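14-3-3 protein (Cryptosporidium parvum, PDB 3EFZ) probably binds phosphoserine-containing partner proteins, as other members of the 14-3-3 family do, and so takes part in cell signalling and regulation. Local coordinates at residues Glu173-Ala178 / Leu200-Leu205. Numbering follows the deposited sequence.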
loop_
_atom_site.group_PDB
_atom_site.type_symbol
_atom_site.label_atom_id
_atom_site.label_comp_id
_atom_site.label_asym_id
_atom_site.label_seq_id
_atom_site.Cartn_x
_atom_site.Cartn_y
_atom_site.Cartn_z
ATOM N N GLU B 173 -13.059 -12.574 19.940
ATOM C CA GLU B 173 -13.916 -13.569 19.291
ATOM C C GLU B 173 -13.276 -14.189 18.036
ATOM O O GLU B 173 -13.204 -15.416 17.917
ATOM C CB GLU B 173 -15.223 -12.927 18.823
ATOM C CG GLU B 173 -16.082 -12.219 19.847
ATOM C CD GLU B 173 -17.338 -11.625 19.185
ATOM O OE1 GLU B 173 -17.703 -10.456 19.507
ATOM O OE2 GLU B 173 -17.957 -12.334 18.337
ATOM N N PHE B 174 -12.847 -13.325 17.101
ATOM C CA PHE B 174 -12.301 -13.755 15.799
ATOM C C PHE B 174 -11.020 -14.559 15.932
ATOM O O PHE B 174 -10.864 -15.570 15.258
ATOM C CB PHE B 174 -12.091 -12.567 14.829
ATOM C CG PHE B 174 -13.387 -11.972 14.278
ATOM C CD1 PHE B 174 -13.491 -10.604 14.017
ATOM C CD2 PHE B 174 -14.498 -12.783 14.036
ATOM C CE1 PHE B 174 -14.677 -10.047 13.502
ATOM C CE2 PHE B 174 -15.692 -12.251 13.527
ATOM C CZ PHE B 174 -15.787 -10.879 13.259
ATOM N N TYR B 175 -10.113 -14.093 16.792
ATOM C CA TYR B 175 -8.866 -14.795 17.080
ATOM C C TYR B 175 -9.122 -16.152 17.706
ATOM O O TYR B 175 -8.515 -17.126 17.315
ATOM C CB TYR B 175 -7.961 -13.971 18.013
ATOM C CG TYR B 175 -7.311 -12.795 17.330
ATOM C CD1 TYR B 175 -6.797 -12.925 16.044
ATOM C CD2 TYR B 175 -7.190 -11.546 17.973
ATOM C CE1 TYR B 175 -6.196 -11.845 15.386
ATOM C CE2 TYR B 175 -6.575 -10.458 17.325
ATOM C CZ TYR B 175 -6.088 -10.620 16.026
ATOM O OH TYR B 175 -5.480 -9.587 15.353
ATOM N N GLU B 176 -10.023 -16.215 18.678
ATOM C CA GLU B 176 -10.311 -17.482 19.331
ATOM C C GLU B 176 -11.016 -18.457 18.397
ATOM O O GLU B 176 -10.753 -19.654 18.467
ATOM C CB GLU B 176 -11.063 -17.277 20.647
ATOM C CG GLU B 176 -10.118 -16.776 21.736
ATOM C CD GLU B 176 -10.795 -16.500 23.052
ATOM O OE1 GLU B 176 -12.042 -16.645 23.143
ATOM O OE2 GLU B 176 -10.070 -16.135 24.011
ATOM N N ASP B 177 -11.863 -17.931 17.506
ATOM C CA ASP B 177 -12.566 -18.743 16.503
ATOM C C ASP B 177 -11.583 -19.327 15.488
ATOM O O ASP B 177 -11.588 -20.531 15.228
ATOM C CB ASP B 177 -13.677 -17.920 15.804
ATOM C CG ASP B 177 -14.512 -18.749 14.821
ATOM O OD1 ASP B 177 -15.194 -18.147 13.967
ATOM O OD2 ASP B 177 -14.496 -19.996 14.900
ATOM N N ALA B 178 -10.723 -18.472 14.955
ATOM C CA ALA B 178 -9.654 -18.880 14.033
ATOM C C ALA B 178 -8.696 -19.898 14.678
ATOM O O ALA B 178 -8.392 -20.925 14.083
ATOM C CB ALA B 178 -8.892 -17.653 13.530
ATOM N N LEU B 200 0.361 -14.929 17.407
ATOM C CA LEU B 200 1.145 -13.696 17.467
ATOM C C LEU B 200 0.280 -12.444 17.459
ATOM O O LEU B 200 0.515 -11.537 18.254
ATOM C CB LEU B 200 2.182 -13.617 16.330
ATOM C CG LEU B 200 3.006 -12.307 16.231
ATOM C CD1 LEU B 200 3.958 -12.117 17.418
ATOM C CD2 LEU B 200 3.777 -12.191 14.908
ATOM N N ASN B 201 -0.703 -12.391 16.558
ATOM C CA ASN B 201 -1.611 -11.253 16.499
ATOM C C ASN B 201 -2.521 -11.132 17.733
ATOM O O ASN B 201 -2.777 -10.017 18.216
ATOM C CB ASN B 201 -2.384 -11.267 15.182
ATOM C CG ASN B 201 -1.505 -10.863 13.996
ATOM O OD1 ASN B 201 -0.280 -10.880 14.082
ATOM N ND2 ASN B 201 -2.127 -10.520 12.891
ATOM N N TYR B 202 -2.963 -12.277 18.250
ATOM C CA TYR B 202 -3.732 -12.330 19.500
ATOM C C TYR B 202 -2.866 -11.885 20.665
ATOM O O TYR B 202 -3.335 -11.145 21.520
ATOM C CB TYR B 202 -4.285 -13.742 19.742
ATOM C CG TYR B 202 -5.376 -13.880 20.809
ATOM C CD1 TYR B 202 -6.026 -12.765 21.349
ATOM C CD2 TYR B 202 -5.775 -15.137 21.240
ATOM C CE1 TYR B 202 -7.022 -12.902 22.308
ATOM C CE2 TYR B 202 -6.775 -15.287 22.201
ATOM C CZ TYR B 202 -7.393 -14.161 22.728
ATOM O OH TYR B 202 -8.387 -14.313 23.675
ATOM N N THR B 203 -1.609 -12.343 20.692
ATOM C CA THR B 203 -0.619 -11.887 21.669
ATOM C C THR B 203 -0.444 -10.366 21.612
ATOM O O THR B 203 -0.389 -9.729 22.657
ATOM C CB THR B 203 0.751 -12.586 21.482
ATOM O OG1 THR B 203 0.607 -13.992 21.726
ATOM C CG2 THR B 203 1.790 -12.024 22.433
ATOM N N ILE B 204 -0.395 -9.800 20.403
ATOM C CA ILE B 204 -0.309 -8.343 20.211
ATOM C C ILE B 204 -1.536 -7.609 20.789
ATOM O O ILE B 204 -1.388 -6.567 21.474
ATOM C CB ILE B 204 -0.077 -7.970 18.723
ATOM C CG1 ILE B 204 1.285 -8.483 18.242
ATOM C CG2 ILE B 204 -0.179 -6.457 18.516
ATOM C CD1 ILE B 204 1.458 -8.442 16.719
ATOM N N LEU B 205 -2.727 -8.167 20.548
ATOM C CA LEU B 205 -3.970 -7.626 21.097
ATOM C C LEU B 205 -3.947 -7.609 22.618
ATOM O O LEU B 205 -4.336 -6.603 23.227
ATOM C CB LEU B 205 -5.186 -8.428 20.615
ATOM C CG LEU B 205 -6.598 -7.972 21.006
ATOM C CD1 LEU B 205 -7.009 -6.688 20.252
ATOM C CD2 LEU B 205 -7.597 -9.103 20.727
#
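Y175 leaves helix 161-185 with its CB over one face of the Y202 ring on helix 193-207, displaced toward the rim, in a CH-pi contact 4.1 Å from the ring centroid. Past CB the two aromatic planes lie 30° apart but slid well aside, with centroids 5.6 Å from each other, so they overlap very little; CD2 of Y175 still touches CD1 of Y202 at 3.8 Å. One face of the Y175 ring lies against the backbone of the facing helix, with N of Y202 above its centre. At the ring's edge, in its plane, L205 packs CD2 against CD2 of Y175 at 3.7 Å. Further out, CE1 and CZ run past CB of N201, and OH of Y175 ends 3.5 Å from CB of N201. The hydroxyl finds its polar partners on helix 138-158: it is hydrogen-bonded to D150 and R153, and D150 also takes the ND2 of N201. Y202 points its own tip the other way, because CG is anti to the backbone N (chi1 -166°), and OH of Y202 donates a short 2.5 Å hydrogen bond to OE2 of E176, arriving 40° out of the carboxylate plane. The two short segments run nearly antiparallel, their axes 10.2 Å apart at closest approach, as neighbouring helices do in the all-helical 14-3-3 fold. R153, a predicted phosphoserine contact, is hydrogen-bonded to the Y175 hydroxyl, which places this helix packing next to the probable phosphopeptide-binding groove, with Y175 in the second shell.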